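Local structure of lovastatin nonaketide synthase, polyketide synthase component (Aspergillus terreus, 7CPX) at residues Phe1273-Trp1278 with Lys1811-Arg1816; Thr2403-Leu2408 with Gly2425-Pro2430; Ile1433-Gln1438 with Pro1805-Leu1810. The protein builds the nonaketide dihydromonacolin L by repeated condensation and reductive processing of malonyl units, with one methylation, in the biosynthesis of lovastatin. The protein carries 2 engineered substitutions. All blocks are in the same frame, centred on the assembly; numbering follows the deposited sequence.

Contact 1 of 3, residues Phe1273-Trp1278 with Lys1811-Arg1816; sequences FARWSW and KRDLAR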
# COMPACT_ATOMS: atom_id res chain seq x y z
N PHE A 1273 49.11 8.02 19.68
CA PHE A 1273 49.88 7.63 20.86
C PHE A 1273 51.16 6.91 20.45
O PHE A 1273 51.17 6.12 19.51
CB PHE A 1273 49.05 6.73 21.77
CG PHE A 1273 48.01 7.46 22.58
CD1 PHE A 1273 48.34 8.58 23.31
CD2 PHE A 1273 46.70 7.01 22.60
CE1 PHE A 1273 47.38 9.24 24.05
CE2 PHE A 1273 45.74 7.67 23.34
CZ PHE A 1273 46.08 8.79 24.07
N ALA A 1274 52.24 7.19 21.18
CA ALA A 1274 53.51 6.54 20.95
C ALA A 1274 54.32 6.57 22.24
O ALA A 1274 54.08 7.41 23.12
CB ALA A 1274 54.30 7.22 19.82
N ARG A 1275 55.27 5.65 22.35
CA ARG A 1275 56.13 5.54 23.51
C ARG A 1275 57.59 5.52 23.08
O ARG A 1275 57.93 5.07 21.98
CB ARG A 1275 55.82 4.28 24.33
CG ARG A 1275 55.92 2.98 23.54
CD ARG A 1275 55.88 1.76 24.45
NE ARG A 1275 54.82 1.85 25.45
CZ ARG A 1275 55.00 2.14 26.73
NH1 ARG A 1275 56.20 2.36 27.24
NH2 ARG A 1275 53.94 2.20 27.54
N TRP A 1276 58.45 6.02 23.97
CA TRP A 1276 59.90 6.00 23.77
C TRP A 1276 60.41 4.61 24.09
O TRP A 1276 60.96 4.34 25.17
CB TRP A 1276 60.58 7.05 24.63
CG TRP A 1276 60.41 8.45 24.17
CD1 TRP A 1276 59.56 8.89 23.20
CD2 TRP A 1276 61.10 9.61 24.65
NE1 TRP A 1276 59.69 10.25 23.04
CE2 TRP A 1276 60.63 10.71 23.92
CE3 TRP A 1276 62.08 9.81 25.62
CZ2 TRP A 1276 61.09 12.01 24.14
CZ3 TRP A 1276 62.55 11.10 25.83
CH2 TRP A 1276 62.05 12.18 25.10
N SER A 1277 60.23 3.69 23.15
CA SER A 1277 60.87 2.39 23.29
C SER A 1277 62.37 2.63 23.40
O SER A 1277 63.00 3.10 22.44
CB SER A 1277 60.54 1.49 22.10
OG SER A 1277 61.11 0.20 22.27
N TRP A 1278 62.93 2.37 24.57
CA TRP A 1278 64.35 2.60 24.83
C TRP A 1278 65.07 1.27 24.64
O TRP A 1278 64.94 0.35 25.45
CB TRP A 1278 64.56 3.16 26.23
CG TRP A 1278 64.26 4.62 26.38
CD1 TRP A 1278 63.11 5.18 26.87
CD2 TRP A 1278 65.12 5.71 26.05
NE1 TRP A 1278 63.21 6.54 26.86
CE2 TRP A 1278 64.43 6.90 26.36
CE3 TRP A 1278 66.41 5.80 25.52
CZ2 TRP A 1278 64.99 8.16 26.16
CZ3 TRP A 1278 66.96 7.05 25.33
CH2 TRP A 1278 66.25 8.21 25.64
N LYS A 1811 57.47 4.24 19.20
CA LYS A 1811 56.70 3.08 18.77
C LYS A 1811 55.27 3.20 19.28
O LYS A 1811 55.04 3.48 20.46
CB LYS A 1811 57.33 1.78 19.27
CG LYS A 1811 58.76 1.59 18.78
CD LYS A 1811 59.03 0.18 18.29
CE LYS A 1811 59.28 -0.79 19.43
NZ LYS A 1811 59.89 -2.06 18.94
N ARG A 1812 54.31 2.98 18.38
CA ARG A 1812 52.91 3.13 18.74
C ARG A 1812 52.59 2.30 19.97
O ARG A 1812 52.68 1.07 19.95
CB ARG A 1812 52.02 2.69 17.57
CG ARG A 1812 52.30 3.40 16.25
CD ARG A 1812 52.05 4.89 16.35
NE ARG A 1812 52.15 5.53 15.05
CZ ARG A 1812 52.09 6.84 14.86
NH1 ARG A 1812 51.91 7.68 15.87
NH2 ARG A 1812 52.19 7.33 13.62
N ASP A 1813 52.22 2.98 21.06
CA ASP A 1813 51.88 2.30 22.31
C ASP A 1813 50.51 1.65 22.12
O ASP A 1813 49.46 2.21 22.45
CB ASP A 1813 51.90 3.27 23.48
CG ASP A 1813 51.68 2.59 24.81
OD1 ASP A 1813 51.57 1.34 24.83
OD2 ASP A 1813 51.62 3.29 25.84
N LEU A 1814 50.54 0.43 21.57
CA LEU A 1814 49.31 -0.23 21.18
C LEU A 1814 48.34 -0.40 22.35
O LEU A 1814 47.14 -0.51 22.13
CB LEU A 1814 49.62 -1.60 20.57
CG LEU A 1814 50.48 -1.56 19.30
CD1 LEU A 1814 50.73 -2.96 18.78
CD2 LEU A 1814 49.84 -0.69 18.23
N ALA A 1815 48.84 -0.42 23.59
CA ALA A 1815 47.95 -0.51 24.73
C ALA A 1815 47.02 0.71 24.80
O ALA A 1815 45.80 0.57 24.75
CB ALA A 1815 48.76 -0.64 26.02
N ARG A 1816 47.60 1.90 24.89
CA ARG A 1816 46.78 3.10 25.00
C ARG A 1816 46.13 3.47 23.68
O ARG A 1816 45.04 4.06 23.67
CB ARG A 1816 47.60 4.27 25.54
CG ARG A 1816 48.81 4.63 24.71
CD ARG A 1816 49.51 5.83 25.32
NE ARG A 1816 50.91 5.58 25.66
CZ ARG A 1816 51.95 6.16 25.08
NH1 ARG A 1816 51.80 7.03 24.09
NH2 ARG A 1816 53.17 5.87 25.51
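Arg1816 lays the aliphatic part of its side chain across the ring of Phe1273 and then turns its guanidinium onto the backbone of Ala1274. With CG between the backbone N and the carbonyl carbon (chi1 59°), CG itself lies 3.6 Å from Phe1273 CB. CD lies over one ring face, 3.9 Å from the centroid of the Phe1273 ring in a CH-pi contact, and the guanidinium plane stands almost perpendicular to the ring, at 85°. Beyond the ring, the guanidinium meets Ala1274 O edge-on: NH1 gives the main hydrogen bond, with the carbonyl oxygen near the plane of the group, and NH2 adds a weak one at 3.0 Å from Ala1274 O.

Next to this group the backbones pair. Arg1275 and Lys1811 form an antiparallel hydrogen-bonded pair, Arg1275 N to Lys1811 O and Lys1811 N to Arg1275 O each spanning 2.9 Å. The pair adds strand 1275-1280 as an outermost strand to the mixed sheet that contains 1804-1811, whose parallel part is consistent with the truncated ketoreductase-like subdomain of such synthases.

Asp1813 N-caps helix 1814-1822 through a weak bond from Ala1815 N to OD1. It also joins both arginines in a salt-bridge network: Arg1275 NH2 makes a weak hydrogen bond of 3.1 Å to Asp1813 OD2, part of a salt bridge, the guanidinium and carboxylate planes being 78° apart, while Arg1816 NE faces the same oxygen at a modelled distance too short to trust. This carboxylate probably offsets the repulsion between the arginines, whose NH2 atoms lie 4.3 Å apart. At the far end, Ser1277 OG touches Lys1811 CE, and Lys1811 NZ bonds to Gln1461 O.

Contact 2 of 3, residues Thr2403-Leu2408 with Gly2425-Pro2430; sequences TGIPPL and GNLKIP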
# COMPACT_ATOMS: atom_id res chain seq x y z
N THR A 2403 52.76 11.86 21.27
CA THR A 2403 51.50 11.96 20.56
C THR A 2403 51.63 12.97 19.43
O THR A 2403 52.50 13.85 19.45
CB THR A 2403 50.36 12.36 21.50
OG1 THR A 2403 50.38 11.51 22.66
CG2 THR A 2403 49.02 12.23 20.82
N GLY A 2404 50.76 12.85 18.44
CA GLY A 2404 50.69 13.81 17.36
C GLY A 2404 51.56 13.51 16.16
O GLY A 2404 51.68 14.37 15.28
N ILE A 2405 52.19 12.34 16.11
CA ILE A 2405 53.00 11.94 14.96
C ILE A 2405 52.13 11.06 14.06
O ILE A 2405 51.72 9.98 14.50
CB ILE A 2405 54.27 11.21 15.39
CG1 ILE A 2405 55.09 12.10 16.32
CG2 ILE A 2405 55.08 10.81 14.17
CD1 ILE A 2405 56.29 11.42 16.90
N PRO A 2406 51.85 11.47 12.83
CA PRO A 2406 51.00 10.66 11.96
C PRO A 2406 51.79 9.51 11.36
O PRO A 2406 53.03 9.51 11.41
CB PRO A 2406 50.56 11.65 10.89
CG PRO A 2406 51.73 12.55 10.75
CD PRO A 2406 52.35 12.66 12.13
N PRO A 2407 51.12 8.51 10.79
CA PRO A 2407 51.85 7.50 10.02
C PRO A 2407 52.69 8.16 8.94
O PRO A 2407 52.15 8.77 8.01
CB PRO A 2407 50.73 6.63 9.44
CG PRO A 2407 49.58 6.82 10.37
CD PRO A 2407 49.68 8.23 10.85
N LEU A 2408 54.01 8.04 9.06
CA LEU A 2408 54.92 8.79 8.20
C LEU A 2408 54.97 8.13 6.83
O LEU A 2408 55.52 7.03 6.68
CB LEU A 2408 56.31 8.85 8.84
CG LEU A 2408 56.32 9.39 10.27
CD1 LEU A 2408 57.71 9.30 10.85
CD2 LEU A 2408 55.81 10.82 10.31
N GLY A 2425 61.41 5.81 13.59
CA GLY A 2425 61.54 4.77 12.58
C GLY A 2425 60.33 3.86 12.51
O GLY A 2425 59.87 3.51 11.42
N ASN A 2426 59.79 3.48 13.66
CA ASN A 2426 58.68 2.54 13.69
C ASN A 2426 57.38 3.14 13.18
O ASN A 2426 56.41 2.40 12.99
CB ASN A 2426 58.48 2.00 15.10
CG ASN A 2426 58.21 0.51 15.13
OD1 ASN A 2426 59.13 -0.29 15.30
ND2 ASN A 2426 56.95 0.13 14.95
N LEU A 2427 57.33 4.45 12.95
CA LEU A 2427 56.10 5.14 12.58
C LEU A 2427 56.00 5.40 11.08
O LEU A 2427 55.24 6.29 10.67
CB LEU A 2427 56.00 6.46 13.35
CG LEU A 2427 56.37 6.40 14.83
CD1 LEU A 2427 56.15 7.75 15.49
CD2 LEU A 2427 55.58 5.32 15.54
N LYS A 2428 56.74 4.66 10.27
CA LYS A 2428 56.79 4.89 8.83
C LYS A 2428 55.91 3.89 8.08
O LYS A 2428 55.81 2.72 8.46
CB LYS A 2428 58.23 4.82 8.33
CG LYS A 2428 59.10 5.95 8.85
CD LYS A 2428 60.55 5.79 8.44
CE LYS A 2428 61.39 6.96 8.91
NZ LYS A 2428 62.82 6.81 8.54
N ILE A 2429 55.28 4.37 7.02
CA ILE A 2429 54.34 3.59 6.22
C ILE A 2429 55.11 2.74 5.21
O ILE A 2429 56.23 3.10 4.83
CB ILE A 2429 53.33 4.50 5.50
CG1 ILE A 2429 52.61 5.39 6.52
CG2 ILE A 2429 52.32 3.69 4.70
CD1 ILE A 2429 51.63 6.36 5.89
N PRO A 2430 54.57 1.60 4.77
CA PRO A 2430 55.16 0.89 3.63
C PRO A 2430 55.53 1.82 2.48
O PRO A 2430 54.90 2.86 2.29
CB PRO A 2430 54.05 -0.09 3.21
CG PRO A 2430 53.17 -0.25 4.44
CD PRO A 2430 53.59 0.75 5.48
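Leu2408 N gives a nearly straight hydrogen bond of 2.7 Å to Leu2427 O, reaching the oxygen nearly along the C=O axis. Its own carbonyl is used as well: Ile2429 N donates to Leu2408 O, also at 2.7 Å, from a position tilted 34° from the carbonyl plane. Both polar backbone atoms of Leu2408 are thus engaged on either side of Lys2428, which makes an isolated beta bridge between two segments without other strand pairing to each other. The bridge closes a short loop in the C-terminal part of the ketoreductase domain, just after strand 2400-2402, one of the two edge strands, within the chain, of that domain's parallel sheet.

The bridge brings the backbones close. Lys2428 CA lies 3.3 Å from Leu2408 O in a CA-H...O contact, and the CB and CG of Leu2408 lie against Leu2427 O. Leu2408 and Lys2428 meet through their inner carbons, Leu2408 CB being 4.0 Å from Lys2428 CG; the lysine chain then runs out extended, its NZ bonded to Phe2419 O.

Apolar side chains on either side of Lys2428 in sequence, Leu2427 and Ile2429, pack on Ile2405 and Pro2407. Leu2427 points toward 2403-2408 and crosses Ile2405 at about a right angle, its CD1 3.5 Å from Ile2405 CG2; CG2 is the branch anti to the backbone N of Ile2405. Leu1810 of strand 1804-1811 touches both of these side chains and joins them to the neighbouring sheet, while Ile2405 O accepts a hydrogen bond from Arg1812 NH1. Ile2429 has its CG1 anti to the carbonyl carbon (chi1 -56°), and the CD1 beyond it packs against Pro2407, 3.7 Å from Pro2407 CB.

Contact 3 of 3, residues Ile1433-Gln1438 with Pro1805-Leu1810; sequences IAHRYQ and PWIPRL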
# COMPACT_ATOMS: atom_id res chain seq x y z
N ILE A 1433 68.22 -5.28 16.80
CA ILE A 1433 68.76 -4.74 15.56
C ILE A 1433 67.73 -3.86 14.86
O ILE A 1433 68.02 -2.74 14.43
CB ILE A 1433 69.25 -5.87 14.64
CG1 ILE A 1433 70.43 -6.60 15.28
CG2 ILE A 1433 69.64 -5.32 13.28
CD1 ILE A 1433 70.79 -7.91 14.62
N ALA A 1434 66.49 -4.35 14.76
CA ALA A 1434 65.44 -3.59 14.09
C ALA A 1434 65.08 -2.34 14.89
O ALA A 1434 64.68 -1.33 14.31
CB ALA A 1434 64.21 -4.46 13.88
N HIS A 1435 65.20 -2.40 16.22
CA HIS A 1435 65.02 -1.20 17.02
C HIS A 1435 66.09 -0.17 16.70
O HIS A 1435 65.78 0.99 16.38
CB HIS A 1435 65.04 -1.55 18.50
CG HIS A 1435 65.28 -0.38 19.40
ND1 HIS A 1435 64.25 0.35 19.96
CD2 HIS A 1435 66.43 0.20 19.82
CE1 HIS A 1435 64.76 1.32 20.69
NE2 HIS A 1435 66.07 1.26 20.62
N ARG A 1436 67.36 -0.58 16.76
CA ARG A 1436 68.43 0.37 16.50
C ARG A 1436 68.41 0.83 15.04
O ARG A 1436 68.51 2.03 14.77
CB ARG A 1436 69.78 -0.25 16.85
CG ARG A 1436 70.94 0.71 16.71
CD ARG A 1436 71.60 0.61 15.35
NE ARG A 1436 71.99 1.90 14.82
CZ ARG A 1436 73.16 2.49 15.05
NH1 ARG A 1436 74.07 1.95 15.84
NH2 ARG A 1436 73.42 3.66 14.47
N TYR A 1437 68.28 -0.10 14.10
CA TYR A 1437 68.09 0.22 12.69
C TYR A 1437 66.63 -0.03 12.36
O TYR A 1437 66.18 -1.19 12.33
CB TYR A 1437 68.99 -0.63 11.79
CG TYR A 1437 70.44 -0.71 12.21
CD1 TYR A 1437 71.33 0.30 11.90
CD2 TYR A 1437 70.92 -1.81 12.90
CE1 TYR A 1437 72.66 0.23 12.28
CE2 TYR A 1437 72.24 -1.90 13.28
CZ TYR A 1437 73.11 -0.88 12.97
OH TYR A 1437 74.43 -0.96 13.35
N GLN A 1438 65.88 1.04 12.13
CA GLN A 1438 64.47 0.92 11.78
C GLN A 1438 64.30 0.90 10.27
O GLN A 1438 65.20 1.27 9.51
CB GLN A 1438 63.67 2.06 12.38
CG GLN A 1438 63.68 2.10 13.90
CD GLN A 1438 62.52 1.35 14.51
OE1 GLN A 1438 61.55 1.95 14.98
NE2 GLN A 1438 62.61 0.02 14.51
N PRO A 1805 75.27 1.94 25.97
CA PRO A 1805 74.54 2.96 25.20
C PRO A 1805 73.19 2.47 24.72
O PRO A 1805 73.01 1.30 24.35
CB PRO A 1805 75.48 3.22 24.02
CG PRO A 1805 76.15 1.92 23.80
CD PRO A 1805 76.29 1.26 25.15
N TRP A 1806 72.22 3.38 24.73
CA TRP A 1806 70.85 3.08 24.33
C TRP A 1806 70.32 4.25 23.52
O TRP A 1806 70.85 5.36 23.55
CB TRP A 1806 69.95 2.83 25.55
CG TRP A 1806 70.49 1.86 26.54
CD1 TRP A 1806 71.54 2.05 27.39
CD2 TRP A 1806 69.99 0.54 26.81
NE1 TRP A 1806 71.74 0.93 28.16
CE2 TRP A 1806 70.80 -0.01 27.83
CE3 TRP A 1806 68.95 -0.23 26.29
CZ2 TRP A 1806 70.60 -1.29 28.33
CZ3 TRP A 1806 68.75 -1.50 26.79
CH2 TRP A 1806 69.57 -2.02 27.80
N ILE A 1807 69.24 3.98 22.79
CA ILE A 1807 68.59 4.99 21.96
C ILE A 1807 67.08 4.86 22.11
O ILE A 1807 66.54 3.76 22.31
CB ILE A 1807 68.98 4.86 20.47
CG1 ILE A 1807 70.08 5.87 20.14
CG2 ILE A 1807 67.78 5.02 19.54
CD1 ILE A 1807 70.52 5.88 18.69
N PRO A 1808 66.37 5.99 22.02
CA PRO A 1808 64.91 5.95 22.02
C PRO A 1808 64.34 5.93 20.61
O PRO A 1808 64.87 6.55 19.69
CB PRO A 1808 64.55 7.26 22.73
CG PRO A 1808 65.61 8.20 22.26
CD PRO A 1808 66.87 7.38 22.02
N ARG A 1809 63.24 5.20 20.46
CA ARG A 1809 62.51 5.16 19.21
C ARG A 1809 61.03 5.22 19.50
O ARG A 1809 60.54 4.58 20.44
CB ARG A 1809 62.86 3.90 18.40
CG ARG A 1809 64.34 3.75 18.13
CD ARG A 1809 64.62 3.51 16.67
NE ARG A 1809 66.05 3.31 16.42
CZ ARG A 1809 66.94 4.29 16.40
NH1 ARG A 1809 66.60 5.55 16.61
NH2 ARG A 1809 68.22 4.00 16.17
N LEU A 1810 60.30 5.99 18.70
CA LEU A 1810 58.88 6.19 18.93
C LEU A 1810 58.10 5.02 18.33
O LEU A 1810 58.08 4.84 17.11
CB LEU A 1810 58.43 7.51 18.31
CG LEU A 1810 59.37 8.68 18.59
CD1 LEU A 1810 58.81 9.97 18.01
CD2 LEU A 1810 59.61 8.83 20.08
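Arg1809 reaches from strand 1804-1811 to the C-terminal end of helix 1420-1436 and directs the edge of its guanidinium at two backbone carbonyls. NE bonds to His1435 O and NH2 to Arg1436 O; both are modelled too short for their lengths to be relied on, and the place of His1435 O is doubtful. A cation here would probably be favoured by the partial negative charge of the helix end.

The stem of the arginine lies over one face of the His1435 imidazole, CG 3.9 Å from the ring centroid in a CH-pi contact, with ring and guanidinium planes 31° apart. In its own plane the same ring points NE2 at Ile1807 O, a hydrogen bond of 3.1 Å. Helix and strand are thereby joined between two sheets: strand 1440-1445, which follows the helix, belongs to the Rossmann-like methyltransferase sheet, whereas 1804-1811 pairs with 1275-1280 in another.

Gln1438 slides past Arg1809 in the opposite direction, its CG beside Arg1809 CD and its amide plane 20° from the guanidinium. The amide is turned back to the helix, NE2 donating to Ala1434 O in a bond also modelled very short. Farther out, Arg1436 NH1 forms a salt bridge with Glu1795.

Overall arrangement
Segment 1273-1278 comes first and waits more than 500 residues for its partner. Within that span, helix end 1433-1438 opens contact 3, which closes when 1805-1810 returns; the next six residues, 1811-1816, close contact 1, so contact 3 is nested inside it. Contact 2 follows in series, closing a loop of only 16 intervening residues near the end of the modelled chain. Strand 1804-1811 is the common element: it joins the methyltransferase-side helix to the sheet edged by 1275-1280, with Ser1277 O probably bonded to Arg1809 N. The C-terminal ketoreductase loops pack on Leu1810, Arg1812 and Gln1438.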